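Local coordinates for protein type-iv like competence pilin ttha1218 (Thermus thermophilus, PDB 5G25) that is a type IV-like pilin that probably takes part in the pilus machinery of natural competence and DNA uptake, at residues T48-N53 and A70-L75; L38-K43 and L75-K80. One frame throughout, in Å; residues are numbered along the deposited sequence.

Interaction 1: T48-N53 and A70-L75; sequences TAIPCN and AFQVVL
The benzene ring of Phe-71 meets strand 48-53 obliquely, through its CD1–CE1 side. CD1 lies 3.7 Å from Pro-51 CA, CE1 reaches 4.2 Å to Pro-51 CB, and the methyl of Ala-49 approaches CD1 at 4.1 Å. Phe-71 lies on the sheet face of Ala-49, Pro-51 and Val-73, and CG anti to the carbonyl carbon (chi1 -68°) places the ring by Pro-51; Ile-30 and Pro-31 of helix 30-33 also touch it. An alanine in place of Phe-71 would probably loosen this packing, since the ring that joins Ala-49, Pro-51 and helix 30-33 would be lost. On the opposite face, the extended side chain of Gln-72 runs alongside that of Ile-50, its carboxamide OE1 4.1 Å from Ile-50 CB, while Cys-52 SG, disulfide-bonded to Cys-62, rests 3.7 Å from Gln-72 CB. Between the faces runs a regular antiparallel ladder with hydrogen-bonded pairs at Thr-48/Val-74, Ile-50/Gln-72 and Cys-52/Ala-70. The Val-74 N to Thr-48 O bond is nearly straight (2.8 Å, 173°), whereas Ala-70 N reaches Cys-52 O at 3.2 Å and 140°, with the donor above the carbonyl plane. Pro-51 costs the ladder nothing, because it falls in a non-hydrogen-bonded pair. Main-chain bonds thus fix the register, an apolar face is turned to the helices, and the other face is mixed, with Thr-48, Gln-72 and the disulfide among aliphatic side chains.

Interaction 2: L38-K43 and L75-K80; sequences LALGGK and LRVEEK
This is a side-chain contact between the hairpin end at 38-43, made of the end of strand 36-40 and the first residue of strand 43-54, and the end of strand 70-77 with its turn; strands 36-40 and 70-77 are not paired with each other. Leu-40 and Val-77 carry the apolar part. Leu-40 CD1 points at Val-77 CG2, 4.0 Å away, and at Leu-75 CG, 4.2 Å away, and the leucine side chain crosses each partner at about a right angle. Val-77 uses both its branches: while CG2 faces Leu-40, CG1 presses against Lys-43 CB at 3.6 Å, which brings the base of the lysine into the same apolar patch. Val-12 and Met-16 of helix 11-24 touch Val-77 as well, and Phe-19 packs on Leu-75, so the patch continues into the core beneath the helix. At the exposed side Lys-43 bends at chi2 (-56°) and again at chi4 (58°), so that CG, CD, CE and NZ all come close to OE2 at the tip of the extended Glu-78 chain. OE2 lies 3.4 Å from Lys-43 CD and 3.3 Å from Lys-43 NZ; the latter is a salt bridge with a weak hydrogen bond. Being exposed, this charge pair is probably screened by solvent. Each strand turns tightly here, by a type I' turn from Leu-40 to Lys-43, whose positive phi values suit Gly-41 and Gly-42, and a type II' turn from Val-77 to Lys-80, with Glu-78 at positive phi (55°). Two-residue beta hairpins, side by side at one end of an antiparallel sheet packed against a helix, fit the pilin-like fold.

In the fold
From the N terminus the chain runs through helix 11-24 and helix 30-33 before entering strand 36-40. The first hairpin turn, at 40-43, lies in the leading segment of interaction 2 and leads into strand 43-54, whose later part supplies 48-53 for interaction 1. A mostly irregular connection, tied back by the Cys-52–Cys-62 disulfide, returns to strand 70-77, and 70-75 closes interaction 1. The same strand then reaches the second turn, where 75-80 closes interaction 2. Interaction 1 is therefore nested within the larger loop; Leu-75 lies in both but packs across only in interaction 2. Their centres lie about 18 Å apart, and both involve the same sheet: interaction 1 joins adjacent strands, and interaction 2 ties its two hairpin ends together.

Interaction 1: T48-N53 and A70-L75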
loop_
_atom_site.group_PDB
_atom_site.type_symbol
_atom_site.label_atom_id
_atom_site.label_comp_id
_atom_site.label_asym_id
_atom_site.label_seq_id
_atom_site.Cartn_x
_atom_site.Cartn_y
_atom_site.Cartn_z
ATOM N N THR A 48 -1.759 0.295 -5.945
ATOM C CA THR A 48 -0.833 1.379 -6.207
ATOM C C THR A 48 -0.164 1.801 -4.886
ATOM O O THR A 48 -0.844 2.011 -3.876
ATOM C CB THR A 48 -1.581 2.625 -6.734
ATOM O OG1 THR A 48 -2.411 2.284 -7.839
ATOM C CG2 THR A 48 -0.600 3.691 -7.139
ATOM N N ALA A 49 1.157 1.955 -4.944
ATOM C CA ALA A 49 1.986 2.372 -3.839
ATOM C C ALA A 49 2.715 3.665 -4.179
ATOM O O ALA A 49 3.579 3.692 -5.036
ATOM C CB ALA A 49 2.998 1.284 -3.499
ATOM N N ILE A 50 2.397 4.728 -3.458
ATOM C CA ILE A 50 3.031 6.023 -3.657
ATOM C C ILE A 50 4.127 6.229 -2.610
ATOM O O ILE A 50 3.847 6.259 -1.419
ATOM C CB ILE A 50 1.974 7.138 -3.523
ATOM C CG1 ILE A 50 0.898 6.990 -4.607
ATOM C CG2 ILE A 50 2.604 8.525 -3.569
ATOM C CD1 ILE A 50 -0.360 6.290 -4.135
ATOM N N PRO A 51 5.377 6.419 -3.047
ATOM C CA PRO A 51 6.410 6.705 -2.035
ATOM C C PRO A 51 6.129 8.010 -1.271
ATOM O O PRO A 51 5.706 9.002 -1.880
ATOM C CB PRO A 51 7.685 6.842 -2.869
ATOM C CG PRO A 51 7.209 7.310 -4.209
ATOM C CD PRO A 51 5.872 6.629 -4.419
ATOM N N CYS A 52 6.335 7.986 0.047
ATOM C CA CYS A 52 6.104 9.150 0.914
ATOM C C CYS A 52 7.334 9.468 1.743
ATOM O O CYS A 52 8.077 8.563 2.152
ATOM C CB CYS A 52 4.956 8.923 1.886
ATOM S SG CYS A 52 3.371 8.495 1.149
ATOM N N ASN A 53 7.549 10.757 1.984
ATOM C CA ASN A 53 8.503 11.157 2.990
ATOM C C ASN A 53 7.824 11.180 4.346
ATOM O O ASN A 53 6.590 11.271 4.456
ATOM C CB ASN A 53 9.070 12.542 2.701
ATOM C CG ASN A 53 10.493 12.706 3.207
ATOM O OD1 ASN A 53 11.012 11.898 3.998
ATOM N ND2 ASN A 53 11.145 13.748 2.731
ATOM N N ALA A 70 8.073 5.807 3.693
ATOM C CA ALA A 70 6.829 5.080 3.835
ATOM C C ALA A 70 6.153 5.031 2.486
ATOM O O ALA A 70 6.543 5.764 1.583
ATOM C CB ALA A 70 5.929 5.767 4.846
ATOM N N PHE A 71 5.146 4.168 2.356
ATOM C CA PHE A 71 4.323 4.118 1.143
ATOM C C PHE A 71 2.873 4.313 1.522
ATOM O O PHE A 71 2.391 3.692 2.462
ATOM C CB PHE A 71 4.416 2.764 0.435
ATOM C CG PHE A 71 5.745 2.485 -0.176
ATOM C CD1 PHE A 71 6.075 3.035 -1.422
ATOM C CD2 PHE A 71 6.665 1.663 0.464
ATOM C CE1 PHE A 71 7.297 2.787 -1.994
ATOM C CE2 PHE A 71 7.885 1.395 -0.130
ATOM C CZ PHE A 71 8.207 1.975 -1.344
ATOM N N GLN A 72 2.186 5.153 0.754
ATOM C CA GLN A 72 0.727 5.222 0.769
ATOM C C GLN A 72 0.196 4.172 -0.220
ATOM O O GLN A 72 0.449 4.225 -1.433
ATOM C CB GLN A 72 0.275 6.635 0.392
ATOM C CG GLN A 72 -1.219 6.820 0.263
ATOM C CD GLN A 72 -1.586 8.067 -0.565
ATOM O OE1 GLN A 72 -0.729 8.888 -0.935
ATOM N NE2 GLN A 72 -2.865 8.204 -0.859
ATOM N N VAL A 73 -0.509 3.190 0.311
ATOM C CA VAL A 73 -0.939 2.053 -0.472
ATOM C C VAL A 73 -2.436 2.164 -0.657
ATOM O O VAL A 73 -3.168 2.320 0.322
ATOM C CB VAL A 73 -0.591 0.741 0.258
ATOM C CG1 VAL A 73 -0.994 -0.467 -0.571
ATOM C CG2 VAL A 73 0.892 0.681 0.579
ATOM N N VAL A 74 -2.877 2.135 -1.922
ATOM C CA VAL A 74 -4.295 2.133 -2.259
ATOM C C VAL A 74 -4.635 0.843 -3.021
ATOM O O VAL A 74 -4.160 0.600 -4.127
ATOM C CB VAL A 74 -4.677 3.361 -3.096
ATOM C CG1 VAL A 74 -6.179 3.401 -3.339
ATOM C CG2 VAL A 74 -4.223 4.634 -2.405
ATOM N N LEU A 75 -5.445 0.008 -2.393
ATOM C CA LEU A 75 -5.954 -1.209 -2.994
ATOM C C LEU A 75 -7.394 -0.927 -3.437
ATOM O O LEU A 75 -8.194 -0.406 -2.643
ATOM C CB LEU A 75 -5.938 -2.320 -1.935
ATOM C CG LEU A 75 -5.576 -3.753 -2.273
ATOM C CD1 LEU A 75 -4.411 -3.833 -3.250
ATOM C CD2 LEU A 75 -5.235 -4.476 -0.967
#

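Interaction 2: L38-K43 and L75-K80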
loop_
_atom_site.group_PDB
_atom_site.type_symbol
_atom_site.label_atom_id
_atom_site.label_comp_id
_atom_site.label_asym_id
_atom_site.label_seq_id
_atom_site.Cartn_x
_atom_site.Cartn_y
_atom_site.Cartn_z
ATOM N N LEU A 38 -4.356 -6.940 -10.172
ATOM C CA LEU A 38 -4.348 -8.251 -9.581
ATOM C C LEU A 38 -5.775 -8.606 -9.234
ATOM O O LEU A 38 -6.616 -7.730 -9.090
ATOM C CB LEU A 38 -3.468 -8.295 -8.311
ATOM C CG LEU A 38 -4.026 -7.778 -6.973
ATOM C CD1 LEU A 38 -2.999 -8.000 -5.878
ATOM C CD2 LEU A 38 -4.387 -6.302 -7.035
ATOM N N ALA A 39 -6.002 -9.904 -9.080
ATOM C CA ALA A 39 -7.255 -10.454 -8.621
ATOM C C ALA A 39 -7.260 -10.711 -7.118
ATOM O O ALA A 39 -6.299 -11.243 -6.571
ATOM C CB ALA A 39 -7.524 -11.754 -9.340
ATOM N N LEU A 40 -8.374 -10.351 -6.487
ATOM C CA LEU A 40 -8.634 -10.586 -5.070
ATOM C C LEU A 40 -10.107 -10.944 -4.885
ATOM O O LEU A 40 -10.998 -10.196 -5.308
ATOM C CB LEU A 40 -8.373 -9.314 -4.276
ATOM C CG LEU A 40 -6.900 -8.944 -4.093
ATOM C CD1 LEU A 40 -6.771 -7.565 -3.451
ATOM C CD2 LEU A 40 -6.210 -10.025 -3.264
ATOM N N GLY A 41 -10.358 -12.070 -4.228
ATOM C CA GLY A 41 -11.709 -12.539 -3.981
ATOM C C GLY A 41 -12.496 -12.761 -5.261
ATOM O O GLY A 41 -13.700 -12.540 -5.302
ATOM N N GLY A 42 -11.806 -13.165 -6.317
ATOM C CA GLY A 42 -12.460 -13.459 -7.579
ATOM C C GLY A 42 -12.692 -12.272 -8.498
ATOM O O GLY A 42 -13.184 -12.454 -9.603
ATOM N N LYS A 43 -12.327 -11.066 -8.067
ATOM C CA LYS A 43 -12.539 -9.866 -8.876
ATOM C C LYS A 43 -11.226 -9.195 -9.272
ATOM O O LYS A 43 -10.221 -9.308 -8.569
ATOM C CB LYS A 43 -13.399 -8.861 -8.113
ATOM C CG LYS A 43 -14.722 -9.408 -7.602
ATOM C CD LYS A 43 -15.575 -10.004 -8.718
ATOM C CE LYS A 43 -16.979 -10.349 -8.229
ATOM N NZ LYS A 43 -17.685 -9.155 -7.685
ATOM N N LEU A 75 -5.445 0.008 -2.393
ATOM C CA LEU A 75 -5.954 -1.209 -2.994
ATOM C C LEU A 75 -7.394 -0.927 -3.437
ATOM O O LEU A 75 -8.194 -0.406 -2.643
ATOM C CB LEU A 75 -5.938 -2.320 -1.935
ATOM C CG LEU A 75 -5.576 -3.753 -2.273
ATOM C CD1 LEU A 75 -4.411 -3.833 -3.250
ATOM C CD2 LEU A 75 -5.235 -4.476 -0.967
ATOM N N ARG A 76 -7.708 -1.256 -4.693
ATOM C CA ARG A 76 -9.038 -1.018 -5.281
ATOM C C ARG A 76 -9.517 -2.259 -5.996
ATOM O O ARG A 76 -8.835 -2.788 -6.868
ATOM C CB ARG A 76 -9.016 0.129 -6.294
ATOM C CG ARG A 76 -8.906 1.504 -5.664
ATOM C CD ARG A 76 -9.085 2.641 -6.671
ATOM N NE ARG A 76 -9.642 3.861 -6.063
ATOM C CZ ARG A 76 -8.964 4.991 -5.847
ATOM N NH1 ARG A 76 -7.667 5.092 -6.188
ATOM N NH2 ARG A 76 -9.589 6.037 -5.301
ATOM N N VAL A 77 -10.696 -2.724 -5.613
ATOM C CA VAL A 77 -11.332 -3.858 -6.256
ATOM C C VAL A 77 -12.763 -3.409 -6.539
ATOM O O VAL A 77 -13.557 -3.207 -5.617
ATOM C CB VAL A 77 -11.293 -5.110 -5.355
ATOM C CG1 VAL A 77 -11.932 -6.292 -6.061
ATOM C CG2 VAL A 77 -9.857 -5.437 -4.970
ATOM N N GLU A 78 -13.057 -3.190 -7.821
ATOM C CA GLU A 78 -14.335 -2.621 -8.245
ATOM C C GLU A 78 -14.573 -1.302 -7.529
ATOM O O GLU A 78 -13.696 -0.443 -7.521
ATOM C CB GLU A 78 -15.473 -3.624 -8.049
ATOM C CG GLU A 78 -15.203 -4.942 -8.774
ATOM C CD GLU A 78 -16.449 -5.783 -9.015
ATOM O OE1 GLU A 78 -17.546 -5.397 -8.551
ATOM O OE2 GLU A 78 -16.328 -6.838 -9.678
ATOM N N GLU A 79 -15.735 -1.115 -6.924
ATOM C CA GLU A 79 -15.971 0.117 -6.179
ATOM C C GLU A 79 -15.371 0.090 -4.757
ATOM O O GLU A 79 -15.386 1.110 -4.072
ATOM C CB GLU A 79 -17.471 0.416 -6.103
ATOM C CG GLU A 79 -18.182 -0.082 -4.842
ATOM C CD GLU A 79 -18.473 -1.579 -4.845
ATOM O OE1 GLU A 79 -17.707 -2.356 -5.474
ATOM O OE2 GLU A 79 -19.480 -1.976 -4.207
ATOM N N LYS A 80 -14.864 -1.059 -4.302
ATOM C CA LYS A 80 -14.327 -1.142 -2.930
ATOM C C LYS A 80 -12.932 -0.543 -2.873
ATOM O O LYS A 80 -12.116 -0.679 -3.783
ATOM C CB LYS A 80 -14.296 -2.589 -2.415
ATOM C CG LYS A 80 -15.672 -3.210 -2.244
ATOM C CD LYS A 80 -16.434 -2.571 -1.090
ATOM C CE LYS A 80 -17.738 -3.314 -0.811
ATOM N NZ LYS A 80 -18.568 -2.654 0.235
#